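PDB 2Y6U: peroxisomal membrane protein LPX1 from Saccharomyces cerevisiae, which hydrolyses acyl esters, acting as an esterase, a triacylglycerol lipase and a phospholipase A of the peroxisome. Local coordinates for residues Asp93-His97 and Leu108-Phe112; Asp237-Thr241 and Val253-Met257. All blocks are in the same frame, centred on the assembly; numbering follows the deposited sequence.

Contact 1: Asp93-His97 and Leu108-Phe112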
ATOM      1  N   ASP A  93      10.106 -13.624   7.694  1.00 25.51           N
ATOM      2  CA  ASP A  93      10.255 -14.575   6.586  1.00 24.13           C
ATOM      3  C   ASP A  93       9.172 -14.309   5.559  1.00 24.56           C
ATOM      4  O   ASP A  93       7.953 -14.288   5.844  1.00 23.55           O
ATOM      5  CB  ASP A  93      10.072 -15.996   7.008  1.00 26.43           C
ATOM      6  CG  ASP A  93      11.300 -16.604   7.649  1.00 29.45           C
ATOM      7  OD1 ASP A  93      12.424 -16.248   7.305  1.00 30.00           O
ATOM      8  OD2 ASP A  93      11.100 -17.494   8.495  1.00 29.02           O
ATOM      9  N   GLN A  94       9.604 -14.069   4.336  1.00 24.27           N
ATOM     10  CA  GLN A  94       8.652 -13.893   3.214  1.00 22.10           C
ATOM     11  C   GLN A  94       7.826 -15.187   3.087  1.00 23.70           C
ATOM     12  O   GLN A  94       8.257 -16.266   3.534  1.00 24.51           O
ATOM     13  CB  GLN A  94       9.448 -13.674   1.956  1.00 23.02           C
ATOM     14  CG  GLN A  94      10.186 -12.323   1.911  1.00 22.16           C
ATOM     15  CD  GLN A  94       9.177 -11.183   1.929  1.00 21.33           C
ATOM     16  OE1 GLN A  94       8.338 -11.041   1.044  1.00 23.66           O
ATOM     17  NE2 GLN A  94       9.277 -10.343   2.933  1.00 21.19           N
ATOM     18  N   VAL A  95       6.660 -15.105   2.414  1.00 22.72           N
ATOM     19  CA  VAL A  95       5.679 -16.197   2.395  1.00 23.92           C
ATOM     20  C   VAL A  95       6.244 -17.512   1.924  1.00 25.53           C
ATOM     21  O   VAL A  95       5.800 -18.562   2.391  1.00 25.23           O
ATOM     22  CB  VAL A  95       4.406 -15.869   1.530  1.00 24.51           C
ATOM     23  CG1 VAL A  95       3.496 -14.790   2.197  1.00 20.28           C
ATOM     24  CG2 VAL A  95       4.799 -15.536   0.084  1.00 23.43           C
ATOM     25  N   ASN A  96       7.222 -17.465   1.002  1.00 23.36           N
ATOM     26  CA  ASN A  96       7.795 -18.662   0.471  1.00 25.58           C
ATOM     27  C   ASN A  96       9.185 -19.046   0.978  1.00 25.54           C
ATOM     28  O   ASN A  96       9.900 -19.774   0.325  1.00 26.28           O
ATOM     29  CB  ASN A  96       7.733 -18.561  -1.084  1.00 26.19           C
ATOM     30  CG  ASN A  96       8.593 -17.470  -1.624  1.00 26.35           C
ATOM     31  OD1 ASN A  96       8.967 -16.573  -0.892  1.00 23.49           O
ATOM     32  ND2 ASN A  96       8.975 -17.584  -2.906  1.00 26.50           N
ATOM     33  N   HIS A  97       9.547 -18.488   2.127  1.00 24.45           N
ATOM     34  CA  HIS A  97      10.817 -18.721   2.811  1.00 26.36           C
ATOM     35  C   HIS A  97      10.621 -19.187   4.285  1.00 26.50           C
ATOM     36  O   HIS A  97       9.654 -18.805   4.915  1.00 26.71           O
ATOM     37  CB  HIS A  97      11.688 -17.453   2.811  1.00 24.97           C
ATOM     38  CG  HIS A  97      12.213 -17.075   1.449  1.00 25.68           C
ATOM     39  ND1 HIS A  97      11.395 -16.520   0.469  1.00 25.63           N
ATOM     40  CD2 HIS A  97      13.476 -17.072   0.945  1.00 27.39           C
ATOM     41  CE1 HIS A  97      12.129 -16.333  -0.626  1.00 27.08           C
ATOM     42  NE2 HIS A  97      13.398 -16.570  -0.339  1.00 28.56           N
ATOM     43  N   LEU A 108       1.324 -22.349  -1.903  1.00 30.16           N
ATOM     44  CA  LEU A 108       2.104 -21.437  -2.740  1.00 28.84           C
ATOM     45  C   LEU A 108       1.966 -21.765  -4.249  1.00 29.22           C
ATOM     46  O   LEU A 108       1.868 -22.883  -4.632  1.00 32.07           O
ATOM     47  CB  LEU A 108       3.561 -21.480  -2.338  1.00 28.14           C
ATOM     48  CG  LEU A 108       3.942 -20.988  -0.936  1.00 28.69           C
ATOM     49  CD1 LEU A 108       5.414 -21.423  -0.629  1.00 27.37           C
ATOM     50  CD2 LEU A 108       3.592 -19.485  -0.753  1.00 25.50           C
ATOM     51  N   GLY A 109       1.790 -20.731  -5.065  1.00 28.56           N
ATOM     52  CA  GLY A 109       1.819 -20.840  -6.541  1.00 27.68           C
ATOM     53  C   GLY A 109       3.161 -20.409  -7.146  1.00 27.56           C
ATOM     54  O   GLY A 109       4.218 -20.373  -6.463  1.00 28.91           O
ATOM     55  N   THR A 110       3.174 -20.210  -8.462  1.00 29.59           N
ATOM     56  CA  THR A 110       4.418 -19.942  -9.207  1.00 32.60           C
ATOM     57  C   THR A 110       4.755 -18.436  -9.259  1.00 33.02           C
ATOM     58  O   THR A 110       5.883 -18.061  -9.573  1.00 35.51           O
ATOM     59  CB  THR A 110       4.330 -20.474 -10.591  1.00 33.95           C
ATOM     60  OG1 THR A 110       3.194 -19.876 -11.230  1.00 37.40           O
ATOM     61  CG2 THR A 110       4.125 -22.027 -10.505  1.00 35.15           C
ATOM     62  N   ASN A 111       3.833 -17.585  -8.860  1.00 30.95           N
ATOM     63  CA  ASN A 111       4.079 -16.159  -9.065  1.00 31.30           C
ATOM     64  C   ASN A 111       4.456 -15.505  -7.703  1.00 30.50           C
ATOM     65  O   ASN A 111       3.565 -15.080  -7.005  1.00 32.55           O
ATOM     66  CB  ASN A 111       2.822 -15.558  -9.737  1.00 30.72           C
ATOM     67  CG  ASN A 111       2.943 -13.978 -10.116  1.00 35.26           C
ATOM     68  OD1 ASN A 111       3.954 -13.431  -9.892  1.00 34.44           O
ATOM     69  ND2 ASN A 111       1.932 -13.412 -10.807  1.00 33.70           N
ATOM     70  N   PHE A 112       5.738 -15.376  -7.371  1.00 27.26           N
ATOM     71  CA  PHE A 112       6.098 -14.628  -6.202  1.00 25.60           C
ATOM     72  C   PHE A 112       6.554 -13.207  -6.597  1.00 24.09           C
ATOM     73  O   PHE A 112       7.617 -12.998  -7.237  1.00 27.37           O
ATOM     74  CB  PHE A 112       7.180 -15.360  -5.409  1.00 27.27           C
ATOM     75  CG  PHE A 112       7.664 -14.599  -4.253  1.00 26.70           C
ATOM     76  CD1 PHE A 112       6.801 -14.224  -3.242  1.00 30.81           C
ATOM     77  CD2 PHE A 112       8.958 -14.160  -4.207  1.00 30.46           C
ATOM     78  CE1 PHE A 112       7.248 -13.446  -2.189  1.00 31.91           C
ATOM     79  CE2 PHE A 112       9.421 -13.482  -3.100  1.00 29.58           C
ATOM     80  CZ  PHE A 112       8.624 -13.093  -2.152  1.00 28.84           C
TER

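Contact 2: Asp237-Thr241 and Val253-Met257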
ATOM      1  N   ASP A 237      20.860 -25.337  11.189  1.00 39.70           N
ATOM      2  CA  ASP A 237      19.926 -25.749  12.226  1.00 41.54           C
ATOM      3  C   ASP A 237      18.498 -25.264  11.939  1.00 40.43           C
ATOM      4  O   ASP A 237      17.507 -25.956  12.301  1.00 41.89           O
ATOM      5  CB  ASP A 237      20.406 -25.249  13.605  1.00 42.33           C
ATOM      6  CG  ASP A 237      21.666 -26.013  14.108  1.00 46.55           C
ATOM      7  OD1 ASP A 237      21.824 -27.177  13.721  1.00 48.93           O
ATOM      8  OD2 ASP A 237      22.509 -25.439  14.846  1.00 44.78           O
ATOM      9  N   PHE A 238      18.376 -24.094  11.334  1.00 38.73           N
ATOM     10  CA  PHE A 238      17.029 -23.481  11.114  1.00 38.48           C
ATOM     11  C   PHE A 238      16.300 -24.178   9.945  1.00 38.07           C
ATOM     12  O   PHE A 238      15.090 -24.410   9.977  1.00 38.46           O
ATOM     13  CB  PHE A 238      17.171 -22.025  10.838  1.00 37.21           C
ATOM     14  CG  PHE A 238      15.893 -21.350  10.393  1.00 36.47           C
ATOM     15  CD1 PHE A 238      14.998 -20.869  11.320  1.00 40.42           C
ATOM     16  CD2 PHE A 238      15.627 -21.167   9.050  1.00 35.00           C
ATOM     17  CE1 PHE A 238      13.833 -20.256  10.906  1.00 39.22           C
ATOM     18  CE2 PHE A 238      14.504 -20.577   8.633  1.00 38.09           C
ATOM     19  CZ  PHE A 238      13.593 -20.107   9.553  1.00 37.84           C
ATOM     20  N   GLU A 239      17.061 -24.526   8.913  1.00 38.71           N
ATOM     21  CA  GLU A 239      16.504 -25.124   7.699  1.00 39.41           C
ATOM     22  C   GLU A 239      16.131 -26.581   7.879  1.00 42.92           C
ATOM     23  O   GLU A 239      15.350 -27.105   7.101  1.00 44.33           O
ATOM     24  CB  GLU A 239      17.488 -24.965   6.501  1.00 38.19           C
ATOM     25  CG  GLU A 239      17.687 -23.546   5.930  1.00 38.44           C
ATOM     26  CD  GLU A 239      16.386 -22.989   5.253  1.00 36.64           C
ATOM     27  OE1 GLU A 239      15.528 -23.847   4.861  1.00 35.67           O
ATOM     28  OE2 GLU A 239      16.282 -21.726   5.025  1.00 34.66           O
ATOM     29  N   ARG A 240      16.728 -27.281   8.855  1.00 45.32           N
ATOM     30  CA  ARG A 240      16.569 -28.722   8.916  1.00 47.91           C
ATOM     31  C   ARG A 240      15.128 -29.085   9.287  1.00 50.03           C
ATOM     32  O   ARG A 240      14.636 -28.605  10.299  1.00 49.74           O
ATOM     33  CB  ARG A 240      17.536 -29.298   9.960  1.00 49.34           C
ATOM     34  CG  ARG A 240      17.463 -30.769  10.171  1.00 51.67           C
ATOM     35  CD  ARG A 240      18.326 -31.158  11.386  1.00 53.40           C
ATOM     36  NE  ARG A 240      19.762 -31.109  11.129  1.00 53.20           N
ATOM     37  CZ  ARG A 240      20.639 -30.229  11.650  1.00 54.49           C
ATOM     38  NH1 ARG A 240      20.258 -29.267  12.482  1.00 52.29           N
ATOM     39  NH2 ARG A 240      21.934 -30.325  11.343  1.00 54.57           N
ATOM     40  N   THR A 241      14.450 -29.860   8.431  1.00 52.33           N
ATOM     41  CA  THR A 241      13.173 -30.509   8.770  1.00 54.80           C
ATOM     42  C   THR A 241      13.239 -32.029   8.439  1.00 58.00           C
ATOM     43  O   THR A 241      13.913 -32.464   7.466  1.00 57.45           O
ATOM     44  CB  THR A 241      11.913 -29.839   8.121  1.00 54.50           C
ATOM     45  OG1 THR A 241      11.619 -30.446   6.849  1.00 55.44           O
ATOM     46  CG2 THR A 241      12.052 -28.304   8.000  1.00 49.22           C
ATOM     47  N   VAL A 253      16.164 -35.668   5.065  1.00 60.32           N
ATOM     48  CA  VAL A 253      16.113 -34.289   5.530  1.00 57.36           C
ATOM     49  C   VAL A 253      15.662 -33.383   4.370  1.00 54.97           C
ATOM     50  O   VAL A 253      16.125 -33.558   3.244  1.00 54.35           O
ATOM     51  CB  VAL A 253      17.497 -33.810   5.978  1.00 57.04           C
ATOM     52  CG1 VAL A 253      17.473 -32.297   6.293  1.00 54.12           C
ATOM     53  CG2 VAL A 253      18.004 -34.647   7.116  1.00 60.95           C
ATOM     54  N   ARG A 254      14.735 -32.476   4.654  1.00 52.90           N
ATOM     55  CA  ARG A 254      14.170 -31.537   3.665  1.00 52.12           C
ATOM     56  C   ARG A 254      14.445 -30.171   4.279  1.00 49.33           C
ATOM     57  O   ARG A 254      14.446 -30.067   5.519  1.00 50.61           O
ATOM     58  CB  ARG A 254      12.661 -31.795   3.525  1.00 53.93           C
ATOM     59  CG  ARG A 254      11.879 -30.869   2.582  1.00 60.31           C
ATOM     60  CD  ARG A 254      10.405 -31.373   2.293  1.00 68.42           C
ATOM     61  NE  ARG A 254       9.622 -30.366   1.536  1.00 73.09           N
ATOM     62  CZ  ARG A 254       8.383 -30.548   1.052  1.00 77.94           C
ATOM     63  NH1 ARG A 254       7.736 -31.705   1.237  1.00 79.95           N
ATOM     64  NH2 ARG A 254       7.777 -29.564   0.380  1.00 78.53           N
ATOM     65  N   THR A 255      14.707 -29.148   3.462  1.00 43.87           N
ATOM     66  CA  THR A 255      14.877 -27.800   3.997  1.00 41.21           C
ATOM     67  C   THR A 255      13.526 -27.040   4.014  1.00 40.36           C
ATOM     68  O   THR A 255      12.612 -27.338   3.253  1.00 40.31           O
ATOM     69  CB  THR A 255      15.928 -26.989   3.145  1.00 39.85           C
ATOM     70  OG1 THR A 255      15.557 -27.039   1.762  1.00 37.51           O
ATOM     71  CG2 THR A 255      17.356 -27.621   3.276  1.00 39.06           C
ATOM     72  N   LYS A 256      13.430 -26.033   4.878  1.00 39.14           N
ATOM     73  CA  LYS A 256      12.281 -25.179   4.887  1.00 38.45           C
ATOM     74  C   LYS A 256      12.182 -24.479   3.520  1.00 38.11           C
ATOM     75  O   LYS A 256      11.083 -24.357   2.945  1.00 39.29           O
ATOM     76  CB  LYS A 256      12.375 -24.146   6.051  1.00 36.58           C
ATOM     77  CG  LYS A 256      12.373 -24.843   7.407  1.00 38.35           C
ATOM     78  CD  LYS A 256      12.282 -23.862   8.518  1.00 34.62           C
ATOM     79  CE  LYS A 256      12.154 -24.609   9.871  1.00 37.78           C
ATOM     80  NZ  LYS A 256      12.535 -23.530  10.914  1.00 35.63           N
ATOM     81  N   MET A 257      13.307 -23.943   3.058  1.00 35.66           N
ATOM     82  CA  MET A 257      13.394 -23.404   1.709  1.00 35.38           C
ATOM     83  C   MET A 257      13.199 -24.475   0.622  1.00 36.64           C
ATOM     84  O   MET A 257      14.037 -25.411   0.485  1.00 42.46           O
ATOM     85  CB  MET A 257      14.715 -22.725   1.488  1.00 34.29           C
ATOM     86  CG  MET A 257      14.772 -21.847   0.232  1.00 35.50           C
ATOM     87  SD  MET A 257      13.721 -20.333   0.533  1.00 34.20           S
ATOM     88  CE  MET A 257      12.924 -20.131  -1.103  1.00 32.31           C
TER

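Contact 1: Asp93-His97 and Leu108-Phe112
The side-chain amide of Asn-96 lies over one face of the Phe-112 ring, and this pair carries the meeting of two loops of the alpha/beta-hydrolase fold. Residues 93-97 follow strand 84-92 and contain a type I beta turn from Gln-94 to His-97, closed by His-97 N to Gln-94 O at 2.9 Å; residues 108-112 lead into helix 114-125. The amide and ring planes are 41° apart, so the two groups are tilted rather than stacked. Asn-96 OD1 sits over the ring centre, 3.6 Å above its plane, while ND2 approaches CG of Phe-112 to 3.5 Å. CG of Asn-96 stands between its backbone N and carbonyl carbon (chi1 66°), which swings the amide across the ring. Its rotation has further support: ND2 is hydrogen-bonded to Gln-261, and OD1 accepts a weak bond from His-97 ND1.

Two more residues of the turn meet Phe-112 from other directions. Gln-94 OE1 comes to the ring edge, in its plane, 3.8 Å from CZ of Phe-112, and the planes of amide and ring diverge by 54°. Val-95 CG2 approaches CE1 of Phe-112 obliquely at 3.9 Å. Met-146, at the start of helix 146-157, also touches Phe-112 and Gln-94, which places the cluster beside the probable nucleophile elbow.

Leu-108 completes the interface through both branches of its fork. Its CD2 packs against CG2 of Val-95 at 4.2 Å, and its CD1 rests 3.7 Å from CB of Asn-96.

Contact 2: Asp237-Thr241 and Val253-Met257
This is a short antiparallel beta hairpin contact, extended by bonds from the end of helix 229-239, one of them through the Glu-239 carboxylate, within a small three-stranded sheet separate from the main sheet of the alpha/beta-hydrolase fold. Strand 253-255 is its middle strand, with 207-208 and 240-241 at the edges. The evidence for the pairing is reciprocal: Arg-254 N reaches Thr-241 O at 2.9 Å with an N-H...O angle of 174°, and Thr-241 N returns a bond to Arg-254 O, again 2.9 Å. Arg-254 O is gripped twice, because Thr-241 OG1 also donates to it from above the carbonyl plane.

Beyond the strands, Glu-239 joins the helix end to the residues just after strand 253-255, Lys-256 and Met-257. Its chain bends at chi2 (-66°), bringing OE1 to Met-257 N at 2.9 Å in a nearly straight bond that uses the syn lone pair. The backbone of Glu-239 takes part as well, its O accepting from Lys-256 N at 3.1 Å. A leucine in place of Glu-239 would probably leave Met-257 N without this acceptor and let this segment shift against the helix end.

Lys-256 runs back, extended beyond CG, to cross Phe-238 at about a right angle. Its NZ stands over the ring face, 3.7 Å from the centroid of Phe-238 and 19° off the normal, a cation-pi contact, while CD adds a CH-pi contact. The ammonium forms a salt bridge with Asp-99 and a weak bond to Phe-238 O. Along the same lysine, CG meets Thr-241 CG2 at 3.5 Å.

Contact 1 closes before contact 2 opens along the chain, and their centres lie 16 Å apart on the same side of the chain's centre. Contact 1 joins loops flanking helix 98-103, the first of them following strand 84-92 of the main sheet; contact 2 joins the end of helix 229-239 and the small three-stranded sheet. They touch directly: His-97 CD2 packs 3.3 Å from Met-257 SD, and Asp-93 OD2 lies 3.8 Å from Phe-238 CZ. Helix 98-103 is shared as well: the backbone N-H of Asp-99, on that helix, is bonded to Asp-93 OD2, and the same helix touches Lys-256 through Val-102. The residues flanking the small sheet are thereby tied to the loop after strand 84-92.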